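Local coordinates for putative membrane anchored protein (Corynebacterium diphtheriae, PDB 3LSO), which is of unknown function but is probably exported and tethered to the membrane, carrying a string of all-beta domains, at residues 209-214 with 260-265; 229-234 with 252-257. One frame throughout, in Å; residues are numbered along the deposited sequence.

Interaction 1 (209-214 with 260-265); sequences VQITAT and KTITAR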
loop_
_atom_site.group_PDB
_atom_site.type_symbol
_atom_site.label_atom_id
_atom_site.label_comp_id
_atom_site.label_asym_id
_atom_site.label_seq_id
_atom_site.Cartn_x
_atom_site.Cartn_y
_atom_site.Cartn_z
ATOM N N VAL B 209 -12.686 6.694 18.783
ATOM C CA VAL B 209 -12.186 6.319 17.470
ATOM C C VAL B 209 -11.336 5.075 17.595
ATOM O O VAL B 209 -10.262 5.106 18.202
ATOM C CB VAL B 209 -11.348 7.444 16.838
ATOM C CG1 VAL B 209 -10.756 6.991 15.501
ATOM C CG2 VAL B 209 -12.190 8.703 16.685
ATOM N N GLN B 210 -11.830 3.981 17.024
ATOM C CA GLN B 210 -11.125 2.709 17.080
ATOM C C GLN B 210 -9.976 2.688 16.081
ATOM O O GLN B 210 -10.141 3.061 14.929
ATOM C CB GLN B 210 -12.082 1.533 16.855
ATOM C CG GLN B 210 -11.461 0.183 17.224
ATOM C CD GLN B 210 -12.481 -0.904 17.532
ATOM O OE1 GLN B 210 -13.540 -0.643 18.113
ATOM N NE2 GLN B 210 -12.155 -2.135 17.158
ATOM N N ILE B 211 -8.807 2.271 16.543
ATOM C CA ILE B 211 -7.636 2.146 15.697
ATOM C C ILE B 211 -7.087 0.746 15.867
ATOM O O ILE B 211 -6.959 0.262 16.992
ATOM C CB ILE B 211 -6.528 3.143 16.103
ATOM C CG1 ILE B 211 -6.998 4.583 15.995
ATOM C CG2 ILE B 211 -5.317 2.972 15.220
ATOM C CD1 ILE B 211 -7.526 4.942 14.667
ATOM N N THR B 212 -6.732 0.112 14.756
ATOM C CA THR B 212 -6.294 -1.282 14.763
ATOM C C THR B 212 -5.043 -1.511 13.904
ATOM O O THR B 212 -5.006 -1.138 12.727
ATOM C CB THR B 212 -7.460 -2.179 14.324
ATOM O OG1 THR B 212 -8.382 -2.278 15.412
ATOM C CG2 THR B 212 -7.002 -3.569 13.929
ATOM N N ALA B 213 -4.014 -2.100 14.507
ATOM C CA ALA B 213 -2.791 -2.467 13.786
ATOM C C ALA B 213 -2.765 -3.973 13.520
ATOM O O ALA B 213 -2.806 -4.758 14.467
ATOM C CB ALA B 213 -1.561 -2.050 14.590
ATOM N N THR B 214 -2.725 -4.380 12.253
ATOM C CA THR B 214 -2.557 -5.796 11.937
ATOM C C THR B 214 -1.066 -6.123 11.906
ATOM O O THR B 214 -0.281 -5.409 11.268
ATOM C CB THR B 214 -3.247 -6.169 10.612
ATOM N N LYS B 260 -4.646 14.111 11.381
ATOM C CA LYS B 260 -3.951 13.452 12.455
ATOM C C LYS B 260 -3.121 12.304 11.897
ATOM O O LYS B 260 -3.580 11.566 11.028
ATOM C CB LYS B 260 -4.962 12.974 13.480
ATOM C CG LYS B 260 -5.900 14.107 13.924
ATOM C CD LYS B 260 -5.269 14.975 15.002
ATOM C CE LYS B 260 -6.132 16.155 15.322
ATOM N NZ LYS B 260 -5.388 17.166 16.136
ATOM N N THR B 261 -1.879 12.183 12.361
ATOM C CA THR B 261 -0.965 11.148 11.893
ATOM C C THR B 261 -0.927 10.041 12.926
ATOM O O THR B 261 -0.527 10.253 14.067
ATOM C CB THR B 261 0.437 11.706 11.708
ATOM O OG1 THR B 261 0.438 12.653 10.633
ATOM C CG2 THR B 261 1.357 10.630 11.328
ATOM N N ILE B 262 -1.382 8.864 12.530
ATOM C CA ILE B 262 -1.364 7.721 13.412
ATOM C C ILE B 262 -0.189 6.858 13.016
ATOM O O ILE B 262 0.033 6.581 11.820
ATOM C CB ILE B 262 -2.663 6.910 13.314
ATOM C CG1 ILE B 262 -3.890 7.830 13.394
ATOM C CG2 ILE B 262 -2.721 5.836 14.389
ATOM C CD1 ILE B 262 -3.961 8.683 14.673
ATOM N N THR B 263 0.580 6.454 14.026
ATOM C CA THR B 263 1.725 5.592 13.808
ATOM C C THR B 263 1.589 4.391 14.717
ATOM O O THR B 263 1.182 4.534 15.886
ATOM C CB THR B 263 3.037 6.342 14.048
ATOM O OG1 THR B 263 3.055 7.524 13.228
ATOM C CG2 THR B 263 4.222 5.469 13.674
ATOM N N ALA B 264 1.874 3.211 14.166
ATOM C CA ALA B 264 1.876 1.959 14.920
ATOM C C ALA B 264 3.277 1.399 14.864
ATOM O O ALA B 264 3.908 1.385 13.788
ATOM C CB ALA B 264 0.899 0.966 14.326
ATOM N N ARG B 265 3.758 0.944 16.021
ATOM C CA ARG B 265 5.127 0.473 16.169
ATOM C C ARG B 265 5.130 -0.828 16.945
ATOM O O ARG B 265 4.562 -0.907 18.036
ATOM C CB ARG B 265 5.969 1.517 16.897
ATOM C CG ARG B 265 7.284 0.974 17.411
ATOM C CD ARG B 265 8.255 2.061 17.809
ATOM N NE ARG B 265 8.767 2.754 16.637
ATOM C CZ ARG B 265 9.507 3.855 16.683
ATOM N NH1 ARG B 265 9.840 4.383 17.851
ATOM N NH2 ARG B 265 9.916 4.429 15.560
#

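Interaction 2 (229-234 with 252-257); sequences FFVNHI and IIFDTS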
loop_
_atom_site.group_PDB
_atom_site.type_symbol
_atom_site.label_atom_id
_atom_site.label_comp_id
_atom_site.label_asym_id
_atom_site.label_seq_id
_atom_site.Cartn_x
_atom_site.Cartn_y
_atom_site.Cartn_z
ATOM N N PHE B 229 1.114 2.825 19.883
ATOM C CA PHE B 229 0.496 3.745 18.946
ATOM C C PHE B 229 1.013 5.145 19.190
ATOM O O PHE B 229 1.486 5.462 20.288
ATOM C CB PHE B 229 -1.024 3.706 19.072
ATOM C CG PHE B 229 -1.630 2.438 18.549
ATOM C CD1 PHE B 229 -1.893 1.385 19.391
ATOM C CD2 PHE B 229 -1.918 2.298 17.205
ATOM C CE1 PHE B 229 -2.451 0.226 18.906
ATOM C CE2 PHE B 229 -2.473 1.154 16.725
ATOM C CZ PHE B 229 -2.739 0.110 17.578
ATOM N N PHE B 230 0.944 5.972 18.158
ATOM C CA PHE B 230 1.318 7.360 18.287
ATOM C C PHE B 230 0.293 8.207 17.576
ATOM O O PHE B 230 -0.222 7.830 16.515
ATOM C CB PHE B 230 2.664 7.616 17.641
ATOM C CG PHE B 230 3.806 6.945 18.318
ATOM C CD1 PHE B 230 4.631 7.656 19.172
ATOM C CD2 PHE B 230 4.101 5.615 18.060
ATOM C CE1 PHE B 230 5.726 7.046 19.781
ATOM C CE2 PHE B 230 5.195 4.991 18.680
ATOM C CZ PHE B 230 6.003 5.714 19.544
ATOM N N VAL B 231 0.003 9.357 18.162
ATOM C CA VAL B 231 -0.818 10.352 17.514
ATOM C C VAL B 231 0.109 11.533 17.353
ATOM O O VAL B 231 0.792 11.918 18.306
ATOM C CB VAL B 231 -2.057 10.737 18.348
ATOM C CG1 VAL B 231 -2.808 11.836 17.664
ATOM C CG2 VAL B 231 -2.973 9.558 18.516
ATOM N N ASN B 232 0.161 12.072 16.143
ATOM C CA ASN B 232 1.058 13.163 15.836
ATOM C C ASN B 232 2.420 13.017 16.484
ATOM O O ASN B 232 2.935 13.936 17.129
ATOM C CB ASN B 232 0.398 14.501 16.149
ATOM C CG ASN B 232 -0.535 14.974 15.024
ATOM O OD1 ASN B 232 -0.865 14.234 14.086
ATOM N ND2 ASN B 232 -0.950 16.213 15.114
ATOM N N HIS B 233 2.978 11.824 16.290
ATOM C CA HIS B 233 4.326 11.423 16.734
ATOM C C HIS B 233 4.607 11.432 18.245
ATOM O O HIS B 233 5.771 11.507 18.684
ATOM C CB HIS B 233 5.423 12.147 15.938
ATOM C CG HIS B 233 5.497 11.731 14.496
ATOM N ND1 HIS B 233 6.334 12.342 13.584
ATOM C CD2 HIS B 233 4.827 10.775 13.807
ATOM C CE1 HIS B 233 6.188 11.773 12.402
ATOM N NE2 HIS B 233 5.279 10.819 12.513
ATOM N N ILE B 234 3.547 11.298 19.035
ATOM C CA ILE B 234 3.680 11.216 20.493
ATOM C C ILE B 234 2.949 9.974 21.041
ATOM O O ILE B 234 1.806 9.708 20.687
ATOM C CB ILE B 234 3.219 12.556 21.147
ATOM C CG1 ILE B 234 4.314 13.620 20.953
ATOM C CG2 ILE B 234 2.885 12.369 22.621
ATOM C CD1 ILE B 234 3.792 15.039 20.620
ATOM N N ILE B 252 -9.310 6.040 20.721
ATOM C CA ILE B 252 -8.822 7.375 21.104
ATOM C C ILE B 252 -9.839 8.496 20.910
ATOM O O ILE B 252 -10.708 8.415 20.043
ATOM C CB ILE B 252 -7.544 7.736 20.362
ATOM C CG1 ILE B 252 -7.746 7.638 18.861
ATOM C CG2 ILE B 252 -6.398 6.811 20.779
ATOM C CD1 ILE B 252 -6.451 7.822 18.131
ATOM N N ILE B 253 -9.738 9.549 21.711
ATOM C CA ILE B 253 -10.680 10.657 21.591
ATOM C C ILE B 253 -9.912 11.907 21.184
ATOM O O ILE B 253 -9.027 12.332 21.905
ATOM C CB ILE B 253 -11.434 10.892 22.928
ATOM C CG1 ILE B 253 -12.227 9.635 23.319
ATOM C CG2 ILE B 253 -12.335 12.098 22.821
ATOM C CD1 ILE B 253 -12.701 9.577 24.781
ATOM N N PHE B 254 -10.225 12.500 20.043
ATOM C CA PHE B 254 -9.496 13.693 19.647
ATOM C C PHE B 254 -10.012 14.952 20.334
ATOM O O PHE B 254 -11.185 15.051 20.688
ATOM C CB PHE B 254 -9.537 13.870 18.141
ATOM C CG PHE B 254 -8.791 12.810 17.394
ATOM C CD1 PHE B 254 -9.477 11.787 16.747
ATOM C CD2 PHE B 254 -7.400 12.828 17.332
ATOM C CE1 PHE B 254 -8.800 10.803 16.053
ATOM C CE2 PHE B 254 -6.710 11.835 16.634
ATOM C CZ PHE B 254 -7.411 10.829 15.996
ATOM N N ASP B 255 -9.125 15.924 20.508
ATOM C CA ASP B 255 -9.497 17.182 21.141
ATOM C C ASP B 255 -9.794 18.265 20.125
ATOM O O ASP B 255 -10.695 19.055 20.330
ATOM C CB ASP B 255 -8.360 17.656 22.022
ATOM C CG ASP B 255 -8.197 16.815 23.262
ATOM O OD1 ASP B 255 -9.210 16.687 23.987
ATOM O OD2 ASP B 255 -7.063 16.311 23.502
ATOM N N THR B 256 -9.030 18.289 19.032
ATOM C CA THR B 256 -9.063 19.359 18.031
ATOM C C THR B 256 -9.096 18.748 16.634
ATOM O O THR B 256 -8.539 17.672 16.421
ATOM C CB THR B 256 -7.773 20.232 18.120
ATOM O OG1 THR B 256 -6.616 19.400 17.997
ATOM C CG2 THR B 256 -7.691 21.001 19.452
ATOM N N SER B 257 -9.721 19.423 15.677
ATOM C CA SER B 257 -9.690 18.943 14.297
ATOM C C SER B 257 -8.300 19.133 13.651
ATOM O O SER B 257 -7.466 19.898 14.156
ATOM C CB SER B 257 -10.828 19.550 13.448
ATOM O OG SER B 257 -10.638 20.913 13.142
#

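Interaction 1 (209-214 with 260-265)
Ile211 and Ile262 both set CG1 beside the backbone N (chi1 -60° and -48°), which turns CG2 to the far side of each CA–CB bond from that nitrogen and lets the two CG2 methyls meet between the strands. They belong to a beta-sandwich with an immunoglobulin-like order of strands: 209-214 is the middle strand of the three-stranded sheet, and 260-265 lies inside the facing mixed sheet, in positions that correspond to the B and F strands by their order. The two segments run in the same direction on opposite sheets, and the contact is made by methyl groups alone. Ile211 CG2 lies 4.0 Å from Ile262 CG2, with the two branched side chains crossing obliquely. Two residues further along each strand, where the sheets draw together, Ala213 and Ala264 take over. The CA atoms of Ala213 and Ala264 are 6.5 Å apart, against 8.7 Å for the CA atoms of Ile211 and Ile262, so the small side chains sit where the gap is narrower.

All four touching residues are buried. Ile282 of strand 278-285 packs on both isoleucines, Phe229 of strand 226-231 lies against Ile211 and Ala213, and Ile197 of strand 196-198 reaches Ile211 and Ala264, which makes this pair of strands part of the hydrophobic interior of the sandwich. Arg265 sends its CB away from 209-214, and its guanidinium group forms a salt bridge with Asp277. At the narrow end, Ala213 CB meets Ala264 CB at 3.9 Å.

Interaction 2 (229-234 with 252-257)
Val231 meets both Ile252 and Phe254 across one end of the immunoglobulin-like beta-sandwich, where the hairpin joining strands 226-231 and 234-241 faces the end of strand 247-253 in the other sheet. The contacts between the segments are apolar, and the two methyls of the valine divide them. Val231 CG2 and Ile252 CD1 reach toward each other tip to tip, 3.9 Å apart. Extension of Ile252 beyond CG1 (chi2 -173°) carries CD1 out to this meeting. The other methyl, Val231 CG1, comes to the edge of the Phe254 ring, near its plane, and lies 4.0 Å from Phe254 CE2. Although the CB of Phe254 does not aim at the hairpin, the ring comes nearer to it; Lys260 also packs against this ring. Phe254 is buried, while Val231 and Ile252 are partly exposed.

Polar bonding shapes the hairpin itself. Residues 231-234 form a type I' turn, the tight two-residue connection of a beta-hairpin, with Asn232 and His233 both in left-handed backbone conformations. Beyond the turn, the Asn232 side chain accepts a hydrogen bond from the backbone N of Thr261, and His233 bonds to Glu279, so the turn is tied to the adjoining strand 258-267 and to 278-285 beyond it. Val231 and Ile234 close the turn with a reciprocal pair of backbone hydrogen bonds, Val231 N to Ile234 O at 3.1 Å and Ile234 N to Val231 O at 2.9 Å.

Overall arrangement
Both interactions bridge the two sheets of the same sandwich domain, with centres about 10 Å apart: interaction 1 in its interior, interaction 2 at one end. Along the chain interaction 2 is nested within interaction 1, the segments coming in the order 209-214, 229-234, 252-257, 260-265. Strands 208-214 and 247-253 are neighbours in one sheet, strands 226-231 and 258-267 in the other, so the two contacts use adjacent strands on each side. Probable hydrogen bonds join them directly, from Phe230 N to Thr263 O at 2.7 Å and from Asn232 N to Thr261 O at 2.8 Å. Together they join the two sheets at a buried site and at a partly buried one near the 231-234 turn.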